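Local coordinates for ribosomal RNA processing protein 6 (Trypanosoma brucei brucei, PDB 4NLC), which is a 3'-5' exoribonuclease, represented here by its catalytic core, that acts on structured and non-structured RNA and probably serves ribosomal RNA processing with the exosome, at residues E90-V95 and N143-H149; L169-A175 and V253-S257. The protein carries 1 engineered substitution. All coordinates share one frame. Residues are numbered along the deposited sequence.

Interaction 1 of 2, residues E90-V95 and N143-H149; sequences ETEIAV and NIVKVFH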
loop_
_atom_site.group_PDB
_atom_site.type_symbol
_atom_site.label_atom_id
_atom_site.label_comp_id
_atom_site.label_asym_id
_atom_site.label_seq_id
_atom_site.Cartn_x
_atom_site.Cartn_y
_atom_site.Cartn_z
ATOM N N GLU A 90 -2.566 -24.033 8.056
ATOM C CA GLU A 90 -1.197 -23.580 8.354
ATOM C C GLU A 90 -1.128 -22.853 9.699
ATOM O O GLU A 90 -2.126 -22.305 10.159
ATOM C CB GLU A 90 -0.685 -22.654 7.234
ATOM C CG GLU A 90 -0.811 -23.225 5.823
ATOM C CD GLU A 90 0.005 -24.471 5.509
ATOM O OE1 GLU A 90 -0.434 -25.254 4.638
ATOM O OE2 GLU A 90 1.082 -24.664 6.118
ATOM N N THR A 91 0.033 -22.863 10.338
ATOM C CA THR A 91 0.245 -22.156 11.616
ATOM C C THR A 91 0.984 -20.825 11.376
ATOM O O THR A 91 1.042 -19.972 12.262
ATOM C CB THR A 91 0.965 -23.059 12.633
ATOM O OG1 THR A 91 2.171 -23.542 12.047
ATOM C CG2 THR A 91 0.093 -24.226 13.102
ATOM N N GLU A 92 1.556 -20.664 10.181
ATOM C CA GLU A 92 2.248 -19.464 9.746
ATOM C C GLU A 92 2.285 -19.363 8.230
ATOM O O GLU A 92 2.532 -20.356 7.538
ATOM C CB GLU A 92 3.647 -19.268 10.377
ATOM C CG GLU A 92 4.730 -20.234 9.933
ATOM C CD GLU A 92 4.721 -21.587 10.606
ATOM O OE1 GLU A 92 4.292 -21.670 11.781
ATOM O OE2 GLU A 92 5.115 -22.573 9.941
ATOM N N ILE A 93 2.015 -18.148 7.718
ATOM C CA ILE A 93 2.008 -17.865 6.276
ATOM C C ILE A 93 2.758 -16.586 6.072
ATOM O O ILE A 93 2.750 -15.742 6.976
ATOM C CB ILE A 93 0.571 -17.794 5.664
ATOM C CG1 ILE A 93 -0.200 -16.512 6.117
ATOM C CG2 ILE A 93 -0.248 -19.090 5.918
ATOM C CD1 ILE A 93 -1.618 -16.304 5.489
ATOM N N ALA A 94 3.400 -16.430 4.889
ATOM C CA ALA A 94 4.164 -15.226 4.525
ATOM C C ALA A 94 3.323 -14.474 3.527
ATOM O O ALA A 94 2.798 -15.080 2.591
ATOM C CB ALA A 94 5.496 -15.603 3.906
ATOM N N VAL A 95 3.142 -13.165 3.756
ATOM C CA VAL A 95 2.315 -12.322 2.917
ATOM C C VAL A 95 3.086 -11.070 2.466
ATOM O O VAL A 95 3.898 -10.513 3.215
ATOM C CB VAL A 95 0.961 -11.945 3.614
ATOM C CG1 VAL A 95 -0.002 -11.247 2.637
ATOM C CG2 VAL A 95 0.273 -13.159 4.267
ATOM N N ASN A 143 -4.445 -18.265 15.658
ATOM C CA ASN A 143 -3.494 -19.385 15.671
ATOM C C ASN A 143 -2.647 -19.453 14.403
ATOM O O ASN A 143 -1.818 -20.341 14.263
ATOM C CB ASN A 143 -4.198 -20.706 15.962
ATOM C CG ASN A 143 -3.247 -21.798 16.397
ATOM O OD1 ASN A 143 -2.438 -21.624 17.319
ATOM N ND2 ASN A 143 -3.281 -22.928 15.699
ATOM N N ILE A 144 -2.856 -18.522 13.483
ATOM C CA ILE A 144 -2.084 -18.466 12.251
ATOM C C ILE A 144 -1.283 -17.213 12.322
ATOM O O ILE A 144 -1.869 -16.125 12.386
ATOM C CB ILE A 144 -2.952 -18.510 10.939
ATOM C CG1 ILE A 144 -3.876 -19.766 10.903
ATOM C CG2 ILE A 144 -2.055 -18.397 9.657
ATOM C CD1 ILE A 144 -4.839 -19.870 9.709
ATOM N N VAL A 145 0.059 -17.341 12.305
ATOM C CA VAL A 145 0.916 -16.142 12.271
ATOM C C VAL A 145 1.015 -15.662 10.815
ATOM O O VAL A 145 1.310 -16.467 9.918
ATOM C CB VAL A 145 2.308 -16.378 12.920
ATOM C CG1 VAL A 145 3.264 -15.205 12.645
ATOM C CG2 VAL A 145 2.170 -16.600 14.418
ATOM N N LYS A 146 0.770 -14.351 10.576
ATOM C CA LYS A 146 0.924 -13.743 9.246
ATOM C C LYS A 146 2.233 -12.976 9.271
ATOM O O LYS A 146 2.361 -11.973 9.970
ATOM C CB LYS A 146 -0.229 -12.787 8.905
ATOM C CG LYS A 146 -1.520 -13.436 8.337
ATOM C CD LYS A 146 -2.276 -14.344 9.309
ATOM C CE LYS A 146 -2.835 -13.588 10.501
ATOM N NZ LYS A 146 -3.763 -14.415 11.323
ATOM N N VAL A 147 3.215 -13.487 8.555
ATOM C CA VAL A 147 4.546 -12.908 8.437
ATOM C C VAL A 147 4.590 -11.928 7.233
ATOM O O VAL A 147 4.353 -12.316 6.082
ATOM C CB VAL A 147 5.637 -14.013 8.292
ATOM C CG1 VAL A 147 7.052 -13.414 8.299
ATOM C CG2 VAL A 147 5.501 -15.085 9.362
ATOM N N PHE A 148 4.931 -10.679 7.499
ATOM C CA PHE A 148 5.138 -9.685 6.446
ATOM C C PHE A 148 6.529 -9.111 6.649
ATOM O O PHE A 148 7.025 -9.118 7.772
ATOM C CB PHE A 148 4.127 -8.541 6.604
ATOM C CG PHE A 148 2.716 -8.756 6.122
ATOM C CD1 PHE A 148 1.816 -9.517 6.869
ATOM C CD2 PHE A 148 2.254 -8.123 4.975
ATOM C CE1 PHE A 148 0.463 -9.630 6.477
ATOM C CE2 PHE A 148 0.910 -8.234 4.584
ATOM C CZ PHE A 148 0.020 -8.970 5.352
ATOM N N HIS A 149 7.119 -8.531 5.615
ATOM C CA HIS A 149 8.416 -7.864 5.765
ATOM C C HIS A 149 8.237 -6.349 5.525
ATOM O O HIS A 149 8.109 -5.928 4.385
ATOM C CB HIS A 149 9.476 -8.452 4.819
ATOM C CG HIS A 149 10.854 -7.975 5.156
ATOM N ND1 HIS A 149 11.708 -8.735 5.922
ATOM C CD2 HIS A 149 11.445 -6.789 4.890
ATOM C CE1 HIS A 149 12.797 -8.004 6.075
ATOM N NE2 HIS A 149 12.681 -6.826 5.475
HETATM O O HOH W 1 0.787 -20.590 15.051
HETATM O O HOH W 2 5.946 -8.784 3.064
#
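Strands 92-95 and 145-148 run parallel. Their axes approach to 4.6 Å, and their N-to-C directions differ by 29°. Four backbone hydrogen bonds join them, alternating in direction. Val145 N donates to Thr91 O at 2.8 Å and Ile93 N to Val145 O at 2.9 Å. Val147 N then donates to Ile93 O at 2.8 Å, and Val95 N to Val147 O at 2.8 Å. Ile93 bonds Val145 through its N and Val147 through its O, the parallel pattern in which one residue bridges two of the partner strand. CA-H...O contacts add to this; the shortest is Glu92 CA to Val145 O, 3.1 Å. A water extends the pairing at each end: one donates to Thr91 O and Asn143 O, the other links Val95 O to His149 N. The pair lies inside the six-stranded mixed sheet of the 3'-5' exonuclease domain, which belongs to the RNase H-like clan. Across the sheet, strand 145-148 lies between 92-100 and 169-171. Glu92, Ala94, Val145 and Val147 put their side chains on one face, where helix 226-238 packs. Glu92 bends away to Arg117, a salt bridge, and Thr91 OG1 donates to Glu92 OE1 at 2.8 Å. Ile93 and Lys146 occupy the other face. Ile93 CG1 lies 4.0 Å from the Lys146 aliphatic atom CG, while Lys146 NZ turns back to donate to Ile144 O at 2.8 Å and also bonds Val167 O and Val138 O. Val95 CB sits over a face of the Phe148 ring, a CH-pi contact 3.8 Å from the ring centroid.

Interaction 2 of 2, residues L169-A175 and V253-S257; sequences LFDTSIA and VFQES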
loop_
_atom_site.group_PDB
_atom_site.type_symbol
_atom_site.label_atom_id
_atom_site.label_comp_id
_atom_site.label_asym_id
_atom_site.label_seq_id
_atom_site.Cartn_x
_atom_site.Cartn_y
_atom_site.Cartn_z
ATOM N N LEU A 169 0.185 -10.461 13.598
ATOM C CA LEU A 169 1.122 -10.041 12.603
ATOM C C LEU A 169 2.514 -10.241 13.191
ATOM O O LEU A 169 2.732 -10.001 14.388
ATOM C CB LEU A 169 0.923 -8.522 12.292
ATOM C CG LEU A 169 2.015 -7.821 11.432
ATOM C CD1 LEU A 169 1.979 -8.301 10.006
ATOM C CD2 LEU A 169 1.862 -6.308 11.466
ATOM N N PHE A 170 3.443 -10.705 12.353
ATOM C CA PHE A 170 4.860 -10.737 12.693
ATOM C C PHE A 170 5.581 -10.026 11.549
ATOM O O PHE A 170 5.464 -10.433 10.396
ATOM C CB PHE A 170 5.428 -12.137 12.976
ATOM C CG PHE A 170 6.841 -12.074 13.526
ATOM C CD1 PHE A 170 7.939 -11.998 12.673
ATOM C CD2 PHE A 170 7.075 -12.086 14.901
ATOM C CE1 PHE A 170 9.241 -11.965 13.185
ATOM C CE2 PHE A 170 8.376 -12.065 15.407
ATOM C CZ PHE A 170 9.450 -11.981 14.545
ATOM N N ASP A 171 6.281 -8.936 11.870
ATOM C CA ASP A 171 6.991 -8.142 10.879
ATOM C C ASP A 171 8.494 -8.427 10.982
ATOM O O ASP A 171 9.126 -8.066 11.977
ATOM C CB ASP A 171 6.662 -6.649 11.057
ATOM C CG ASP A 171 7.165 -5.741 9.935
ATOM O OD1 ASP A 171 8.270 -6.003 9.395
ATOM O OD2 ASP A 171 6.509 -4.729 9.663
ATOM N N THR A 172 9.051 -9.092 9.957
ATOM C CA THR A 172 10.463 -9.491 9.921
ATOM C C THR A 172 11.426 -8.278 9.815
ATOM O O THR A 172 12.594 -8.391 10.202
ATOM C CB THR A 172 10.725 -10.559 8.839
ATOM O OG1 THR A 172 10.097 -10.176 7.627
ATOM C CG2 THR A 172 10.237 -11.926 9.247
ATOM N N SER A 173 10.933 -7.129 9.328
ATOM C CA SER A 173 11.744 -5.930 9.253
ATOM C C SER A 173 11.894 -5.355 10.682
ATOM O O SER A 173 12.993 -4.952 11.056
ATOM C CB SER A 173 11.127 -4.923 8.286
ATOM O OG SER A 173 11.880 -3.723 8.269
ATOM N N ILE A 174 10.818 -5.401 11.497
ATOM C CA ILE A 174 10.861 -4.952 12.899
ATOM C C ILE A 174 11.832 -5.852 13.681
ATOM O O ILE A 174 12.611 -5.331 14.477
ATOM C CB ILE A 174 9.449 -4.828 13.555
ATOM C CG1 ILE A 174 8.606 -3.713 12.862
ATOM C CG2 ILE A 174 9.554 -4.578 15.079
ATOM C CD1 ILE A 174 7.174 -3.573 13.405
ATOM N N ALA A 175 11.834 -7.182 13.406
ATOM C CA ALA A 175 12.777 -8.133 14.024
ATOM C C ALA A 175 14.225 -7.691 13.753
ATOM O O ALA A 175 15.006 -7.561 14.681
ATOM C CB ALA A 175 12.551 -9.537 13.468
ATOM N N VAL A 253 9.222 -8.254 19.729
ATOM C CA VAL A 253 9.012 -8.079 18.293
ATOM C C VAL A 253 7.550 -8.389 17.917
ATOM O O VAL A 253 6.940 -7.624 17.175
ATOM C CB VAL A 253 10.067 -8.842 17.465
ATOM C CG1 VAL A 253 9.763 -8.738 15.981
ATOM C CG2 VAL A 253 11.463 -8.276 17.750
ATOM N N PHE A 254 6.964 -9.440 18.505
ATOM C CA PHE A 254 5.548 -9.756 18.332
ATOM C C PHE A 254 4.703 -8.593 18.856
ATOM O O PHE A 254 3.691 -8.280 18.254
ATOM C CB PHE A 254 5.184 -11.036 19.090
ATOM C CG PHE A 254 5.279 -12.286 18.249
ATOM C CD1 PHE A 254 4.300 -12.582 17.296
ATOM C CD2 PHE A 254 6.322 -13.183 18.427
ATOM C CE1 PHE A 254 4.378 -13.749 16.524
ATOM C CE2 PHE A 254 6.410 -14.344 17.637
ATOM C CZ PHE A 254 5.430 -14.625 16.706
ATOM N N GLN A 255 5.156 -7.931 19.949
ATOM C CA GLN A 255 4.458 -6.787 20.567
ATOM C C GLN A 255 4.496 -5.553 19.697
ATOM O O GLN A 255 3.468 -4.906 19.505
ATOM C CB GLN A 255 4.975 -6.504 21.996
ATOM C CG GLN A 255 4.440 -7.549 22.987
ATOM C CD GLN A 255 5.210 -7.700 24.281
ATOM O OE1 GLN A 255 6.370 -7.293 24.425
ATOM N NE2 GLN A 255 4.591 -8.363 25.237
ATOM N N GLU A 256 5.675 -5.248 19.140
ATOM C CA GLU A 256 5.869 -4.126 18.227
ATOM C C GLU A 256 5.067 -4.319 16.938
ATOM O O GLU A 256 4.453 -3.361 16.479
ATOM C CB GLU A 256 7.366 -3.896 17.970
ATOM C CG GLU A 256 8.095 -3.424 19.218
ATOM C CD GLU A 256 7.883 -1.966 19.574
ATOM O OE1 GLU A 256 6.933 -1.665 20.334
ATOM O OE2 GLU A 256 8.679 -1.122 19.104
ATOM N N SER A 257 5.060 -5.559 16.372
ATOM C CA SER A 257 4.294 -5.941 15.174
ATOM C C SER A 257 2.772 -5.787 15.417
ATOM O O SER A 257 2.071 -5.322 14.531
ATOM C CB SER A 257 4.606 -7.377 14.763
ATOM O OG SER A 257 6.002 -7.593 14.627
HETATM O O HOH W 3 1.550 -9.644 16.785
#
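This contact packs helix 249-261 against strand 169-171, an outermost strand of the RNase H-like exonuclease sheet, and against the helix that follows it at once. The axes of strand 169-171 and helix segment 253-257 cross at 108°, with a closest approach of 7.0 Å. Phe170, with chi1 in t, leaves the backbone sideways, but its ring comes nearer the helix and points its edge at the face of Phe254. This is an edge-to-face pair, with centroids 4.7 Å apart and planes at 63°. Phe254 has a chi1 of -93°, between wells; its CA-to-CB bond also runs sideways, and its ring end comes nearer the strand. Tyr230 makes a further edge-to-face pair with Phe170. Val253, chi1 in t, presents CG1 to several partners: it lies 3.6 Å from Phe170 CZ and 3.8 Å from Ala175 CB. Ile174, an mt rotamer, points at the helix and rests CG2 3.7 Å from Glu256 CB. Asp171 is the N-cap of helix 172-178. Its t rotamer lets OD1 accept from Ser173 N at 2.9 Å, and the carboxylate also accepts from Gly150 N and Ala151 N. A water donates to Leu169 O and Phe254 O. Ser257, chi1 in m, donates from OG to Val253 O at 2.7 Å within its own helix, and the same OG accepts from Asp171 N at 3.1 Å.

The two contacts come in series along the chain, interaction 1 first, and their centres are about 12 Å apart. They share one mixed sheet. Strands 145-148 and 169-171 are neighbours in it, so the sheet runs from interaction 1 straight into interaction 2. Probable backbone hydrogen bonds join them: Lys146 O to Phe170 N, 2.9 Å, and Phe148 N to Phe170 O, 3.0 Å. Helix 226-238 touches both: its Tyr230 meets Val145 of interaction 1 and Phe254 of interaction 2. Interaction 1 holds strands further inside the sheet. Of the two, interaction 2 alone brings helix 249-261, much later in the chain, onto the border strand. The contacts are thus linked through the pairing of 145-148 with 169-171.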